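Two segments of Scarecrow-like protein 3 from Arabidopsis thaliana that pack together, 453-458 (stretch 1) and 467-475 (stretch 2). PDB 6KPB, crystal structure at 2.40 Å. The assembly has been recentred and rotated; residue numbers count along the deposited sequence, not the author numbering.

Stretch 1, residues 453-458: FDGYRI
Stretch 2, residues 467-475: ICWQDRPLY

The two stretches pair as neighbouring antiparallel strands, 456-458 against 467-469, with their N-to-C directions at 151° and their axes approaching to 4.6 Å. The register sets Tyr 456 opposite Trp 469 (CA to CA 4.5 Å), Arg 457 opposite Cys 468 (5.0 Å between CA atoms) and Ile 458 opposite Ile 467 (4.8 Å, CA to CA). The contact buries 470 Å² in all.

Backbone groups supply most of the polar contact. Arg 457 and Cys 468 form the hydrogen-bonded pair: Arg 457 N donates to Cys 468 O at 2.9 Å, and Cys 468 N returns a nearly straight bond (173°) to Arg 457 O at 2.7 Å. One residue beyond the Tyr 456-Trp 469 pair, Gln 470 N donates to Gly 455 O at 2.9 Å. Tyr 456 and Trp 469 are a non-hydrogen-bonded pair, and Trp 469 directs its polar backbone groups to the other side: Trp 469 N donates to Arg 472 O (3.0 Å), while Arg 472 N donates to Trp 469 O (2.8 Å), closing a type II' turn with Gln 470 (54/-114) and Asp 471 (-105/0) at its corners. Ile 467 likewise turns to its own hairpin, with Ile 467 N to Tyr 475 O at 2.7 Å and Ile 467 O accepting from Leu 474 N at 2.9 Å and Tyr 475 N at 3.3 Å. Cys 468 O also receives a CA-H contact from Tyr 456 CA at 3.2 Å.

A type II turn from Phe 453 to Tyr 456 leads into the first strand. Gly 455 occupies its third position at phi/psi 100/-25, where a CB would jam against the preceding carbonyl and lie 2.5 Å from Trp 469 CZ3. Without one, the indole packs closely on the turn, with Trp 469 CZ3 3.7 Å from Gly 455 CA and 3.4 Å from Asp 454 O.

Tyr 456, Ile 458, Ile 467 and Trp 469 share one buried face of the sheet, a setting suited to large apolar and aromatic groups. Tyr 456 (chi1 m, chi2 -86°) offers a ring face to the edge of Trp 469 (chi1 t, chi2 -104°). The Tyr 456 ring and the six-membered ring of Trp 469 have centroids 5.1 Å apart and planes at 66°, and Tyr 456 CE2 lies 3.8 Å from Trp 469 CE3. Tyr 456 CD1 meets Ile 467 CG2 at 4.4 Å, and Tyr 456 CE1 meets Leu 474 CD1 at 4.3 Å; both isoleucines and Leu 474 are mt rotamers.

Arg 457 and Cys 468 project from the other face. The compact Cys 468 (chi1 m) is buried, whereas the exposed Arg 457 (chi1 m, chi2 t, chi3 34°, chi4 84°) reaches the turn, where its NE makes a weak hydrogen bond to Gln 470 O at 3.2 Å and 123°. Asp 471 OD1 lies 4.2 Å from Arg 457 NE, well out of the guanidinium plane, so it contributes charge proximity without a salt bridge.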

ATOM      1  N   PHE A 453      29.147 -14.631  -5.240  1.00 96.30           N
ATOM      2  CA  PHE A 453      28.441 -15.906  -5.268  1.00 90.78           C
ATOM      3  C   PHE A 453      29.162 -16.995  -4.483  1.00 93.77           C
ATOM      4  O   PHE A 453      28.779 -18.167  -4.574  1.00 97.07           O
ATOM      5  CB  PHE A 453      28.216 -16.354  -6.712  1.00 85.76           C
ATOM      6  CG  PHE A 453      27.177 -15.549  -7.438  1.00 86.15           C
ATOM      7  CD1 PHE A 453      26.159 -14.920  -6.740  1.00 82.60           C
ATOM      8  CD2 PHE A 453      27.214 -15.425  -8.818  1.00 91.89           C
ATOM      9  CE1 PHE A 453      25.199 -14.177  -7.404  1.00 82.11           C
ATOM     10  CE2 PHE A 453      26.256 -14.685  -9.486  1.00 94.83           C
ATOM     11  CZ  PHE A 453      25.246 -14.060  -8.778  1.00 95.97           C
ATOM     12  N   ASP A 454      30.191 -16.643  -3.717  1.00 92.26           N
ATOM     13  CA  ASP A 454      30.842 -17.617  -2.853  1.00 95.31           C
ATOM     14  C   ASP A 454      29.919 -17.995  -1.700  1.00 89.49           C
ATOM     15  O   ASP A 454      29.105 -17.192  -1.235  1.00 89.21           O
ATOM     16  CB  ASP A 454      32.164 -17.065  -2.323  1.00100.62           C
ATOM     17  CG  ASP A 454      31.981 -15.806  -1.502  1.00119.20           C
ATOM     18  OD1 ASP A 454      31.502 -14.798  -2.065  1.00122.05           O
ATOM     19  OD2 ASP A 454      32.302 -15.826  -0.295  1.00126.70           O
ATOM     20  N   GLY A 455      30.053 -19.239  -1.240  1.00 85.03           N
ATOM     21  CA  GLY A 455      29.157 -19.826  -0.275  1.00 76.36           C
ATOM     22  C   GLY A 455      28.111 -20.728  -0.895  1.00 82.73           C
ATOM     23  O   GLY A 455      27.607 -21.635  -0.223  1.00 87.33           O
ATOM     24  N   TYR A 456      27.779 -20.502  -2.162  1.00 79.81           N
ATOM     25  CA  TYR A 456      26.857 -21.372  -2.871  1.00 83.44           C
ATOM     26  C   TYR A 456      27.566 -22.629  -3.353  1.00 78.60           C
ATOM     27  O   TYR A 456      28.775 -22.633  -3.603  1.00 82.83           O
ATOM     28  CB  TYR A 456      26.231 -20.648  -4.063  1.00 70.91           C
ATOM     29  CG  TYR A 456      25.225 -19.592  -3.679  1.00 77.86           C
ATOM     30  CD1 TYR A 456      23.897 -19.925  -3.447  1.00 78.00           C
ATOM     31  CD2 TYR A 456      25.599 -18.262  -3.555  1.00 75.84           C
ATOM     32  CE1 TYR A 456      22.972 -18.964  -3.098  1.00 83.54           C
ATOM     33  CE2 TYR A 456      24.682 -17.294  -3.206  1.00 76.42           C
ATOM     34  CZ  TYR A 456      23.371 -17.650  -2.978  1.00 81.56           C
ATOM     35  OH  TYR A 456      22.456 -16.687  -2.632  1.00 88.72           O
ATOM     36  N   ARG A 457      26.795 -23.703  -3.481  1.00 81.43           N
ATOM     37  CA  ARG A 457      27.295 -24.976  -3.973  1.00 77.56           C
ATOM     38  C   ARG A 457      26.223 -25.620  -4.837  1.00 81.57           C
ATOM     39  O   ARG A 457      25.027 -25.390  -4.640  1.00 84.94           O
ATOM     40  CB  ARG A 457      27.681 -25.915  -2.824  1.00 74.04           C
ATOM     41  CG  ARG A 457      28.944 -25.516  -2.082  1.00 95.97           C
ATOM     42  CD  ARG A 457      28.914 -26.005  -0.644  1.00113.20           C
ATOM     43  NE  ARG A 457      28.219 -27.282  -0.517  1.00125.63           N
ATOM     44  CZ  ARG A 457      28.781 -28.466  -0.732  1.00138.78           C
ATOM     45  NH1 ARG A 457      30.056 -28.541  -1.094  1.00141.91           N
ATOM     46  NH2 ARG A 457      28.070 -29.576  -0.591  1.00141.38           N
ATOM     47  N   ILE A 458      26.661 -26.423  -5.801  1.00 87.27           N
ATOM     48  CA  ILE A 458      25.765 -27.188  -6.659  1.00 90.26           C
ATOM     49  C   ILE A 458      26.066 -28.662  -6.449  1.00 90.28           C
ATOM     50  O   ILE A 458      27.198 -29.109  -6.675  1.00 92.98           O
ATOM     51  CB  ILE A 458      25.909 -26.802  -8.138  1.00 88.47           C
ATOM     52  CG1 ILE A 458      25.387 -25.386  -8.366  1.00 96.29           C
ATOM     53  CG2 ILE A 458      25.147 -27.778  -9.014  1.00 90.53           C
ATOM     54  CD1 ILE A 458      25.590 -24.885  -9.768  1.00 99.85           C
ATOM     55  N   ILE A 467      20.831 -26.484  -5.903  1.00 85.07           N
ATOM     56  CA  ILE A 467      21.543 -25.256  -5.568  1.00 79.58           C
ATOM     57  C   ILE A 467      21.457 -25.048  -4.062  1.00 73.70           C
ATOM     58  O   ILE A 467      20.362 -24.891  -3.510  1.00 77.51           O
ATOM     59  CB  ILE A 467      20.966 -24.052  -6.326  1.00 72.40           C
ATOM     60  CG1 ILE A 467      20.880 -24.358  -7.822  1.00 74.28           C
ATOM     61  CG2 ILE A 467      21.824 -22.823  -6.091  1.00 70.82           C
ATOM     62  CD1 ILE A 467      20.207 -23.270  -8.629  1.00 79.51           C
ATOM     63  N   CYS A 468      22.607 -25.045  -3.397  1.00 78.46           N
ATOM     64  CA  CYS A 468      22.675 -24.929  -1.950  1.00 87.58           C
ATOM     65  C   CYS A 468      23.368 -23.637  -1.541  1.00 73.69           C
ATOM     66  O   CYS A 468      24.233 -23.122  -2.255  1.00 80.12           O
ATOM     67  CB  CYS A 468      23.429 -26.112  -1.332  1.00 96.26           C
ATOM     68  SG  CYS A 468      22.756 -27.739  -1.717  1.00 93.22           S
ATOM     69  N   TRP A 469      22.971 -23.117  -0.385  1.00 76.90           N
ATOM     70  CA  TRP A 469      23.730 -22.102   0.333  1.00 82.52           C
ATOM     71  C   TRP A 469      24.363 -22.780   1.539  1.00 87.49           C
ATOM     72  O   TRP A 469      23.649 -23.342   2.377  1.00 83.40           O
ATOM     73  CB  TRP A 469      22.847 -20.934   0.772  1.00 74.15           C
ATOM     74  CG  TRP A 469      23.523 -20.030   1.758  1.00 84.63           C
ATOM     75  CD1 TRP A 469      23.294 -19.968   3.102  1.00 86.37           C
ATOM     76  CD2 TRP A 469      24.552 -19.072   1.481  1.00 80.60           C
ATOM     77  NE1 TRP A 469      24.110 -19.023   3.677  1.00 88.80           N
ATOM     78  CE2 TRP A 469      24.891 -18.459   2.704  1.00 78.78           C
ATOM     79  CE3 TRP A 469      25.212 -18.667   0.317  1.00 80.91           C
ATOM     80  CZ2 TRP A 469      25.865 -17.467   2.796  1.00 70.86           C
ATOM     81  CZ3 TRP A 469      26.178 -17.682   0.411  1.00 83.12           C
ATOM     82  CH2 TRP A 469      26.495 -17.093   1.642  1.00 81.47           C
ATOM     83  N   GLN A 470      25.693 -22.727   1.617  1.00 86.56           N
ATOM     84  CA  GLN A 470      26.443 -23.532   2.573  1.00 86.34           C
ATOM     85  C   GLN A 470      26.057 -24.996   2.403  1.00 96.28           C
ATOM     86  O   GLN A 470      26.317 -25.591   1.353  1.00107.37           O
ATOM     87  CB  GLN A 470      26.198 -23.058   4.009  1.00 85.63           C
ATOM     88  CG  GLN A 470      26.395 -21.560   4.228  1.00 92.14           C
ATOM     89  CD  GLN A 470      27.853 -21.132   4.164  1.00105.08           C
ATOM     90  OE1 GLN A 470      28.487 -21.190   3.110  1.00101.39           O
ATOM     91  NE2 GLN A 470      28.389 -20.694   5.299  1.00117.54           N
ATOM     92  N   ASP A 471      25.419 -25.581   3.414  1.00102.54           N
ATOM     93  CA  ASP A 471      24.937 -26.954   3.339  1.00 97.67           C
ATOM     94  C   ASP A 471      23.429 -27.047   3.158  1.00 91.91           C
ATOM     95  O   ASP A 471      22.899 -28.158   3.066  1.00 99.13           O
ATOM     96  CB  ASP A 471      25.347 -27.729   4.597  1.00108.67           C
ATOM     97  CG  ASP A 471      26.823 -28.081   4.613  1.00125.57           C
ATOM     98  OD1 ASP A 471      27.531 -27.741   3.642  1.00130.05           O
ATOM     99  OD2 ASP A 471      27.273 -28.701   5.600  1.00130.73           O
ATOM    100  N   ARG A 472      22.728 -25.917   3.096  1.00 87.71           N
ATOM    101  CA  ARG A 472      21.271 -25.921   3.065  1.00 93.36           C
ATOM    102  C   ARG A 472      20.777 -25.952   1.625  1.00 90.39           C
ATOM    103  O   ARG A 472      21.105 -25.042   0.852  1.00 89.01           O
ATOM    104  CB  ARG A 472      20.721 -24.695   3.771  1.00 91.35           C
ATOM    105  CG  ARG A 472      19.207 -24.671   3.878  1.00 87.48           C
ATOM    106  CD  ARG A 472      18.714 -25.687   4.892  1.00 89.28           C
ATOM    107  NE  ARG A 472      17.256 -25.766   4.923  1.00 88.22           N
ATOM    108  CZ  ARG A 472      16.565 -26.451   5.829  1.00 87.39           C
ATOM    109  NH1 ARG A 472      17.198 -27.112   6.787  1.00 87.70           N
ATOM    110  NH2 ARG A 472      15.241 -26.467   5.779  1.00 84.93           N
ATOM    111  N   PRO A 473      20.001 -26.958   1.225  1.00 88.41           N
ATOM    112  CA  PRO A 473      19.423 -26.947  -0.124  1.00 76.80           C
ATOM    113  C   PRO A 473      18.394 -25.837  -0.275  1.00 81.94           C
ATOM    114  O   PRO A 473      17.645 -25.527   0.655  1.00 90.14           O
ATOM    115  CB  PRO A 473      18.770 -28.330  -0.246  1.00 71.62           C
ATOM    116  CG  PRO A 473      19.415 -29.162   0.820  1.00 73.21           C
ATOM    117  CD  PRO A 473      19.723 -28.215   1.936  1.00 83.34           C
ATOM    118  N   LEU A 474      18.361 -25.241  -1.465  1.00 78.14           N
ATOM    119  CA  LEU A 474      17.455 -24.137  -1.756  1.00 73.75           C
ATOM    120  C   LEU A 474      16.569 -24.407  -2.961  1.00 77.78           C
ATOM    121  O   LEU A 474      15.342 -24.277  -2.861  1.00 77.35           O
ATOM    122  CB  LEU A 474      18.254 -22.842  -1.976  1.00 70.24           C
ATOM    123  CG  LEU A 474      19.054 -22.317  -0.783  1.00 87.02           C
ATOM    124  CD1 LEU A 474      19.796 -21.047  -1.163  1.00 88.32           C
ATOM    125  CD2 LEU A 474      18.145 -22.076   0.415  1.00 77.67           C
ATOM    126  N   TYR A 475      17.149 -24.770  -4.103  1.00 79.58           N
ATOM    127  CA  TYR A 475      16.378 -24.996  -5.315  1.00 74.36           C
ATOM    128  C   TYR A 475      16.946 -26.191  -6.064  1.00 80.54           C
ATOM    129  O   TYR A 475      18.123 -26.534  -5.925  1.00 84.63           O
ATOM    130  CB  TYR A 475      16.382 -23.769  -6.235  1.00 70.54           C
ATOM    131  CG  TYR A 475      15.825 -22.512  -5.612  1.00 74.67           C
ATOM    132  CD1 TYR A 475      16.632 -21.674  -4.855  1.00 81.58           C
ATOM    133  CD2 TYR A 475      14.495 -22.156  -5.791  1.00 84.70           C
ATOM    134  CE1 TYR A 475      16.129 -20.519  -4.289  1.00 78.75           C
ATOM    135  CE2 TYR A 475      13.982 -21.003  -5.229  1.00 82.83           C
ATOM    136  CZ  TYR A 475      14.803 -20.189  -4.480  1.00 80.79           C
ATOM    137  OH  TYR A 475      14.292 -19.041  -3.920  1.00 84.48           O
TER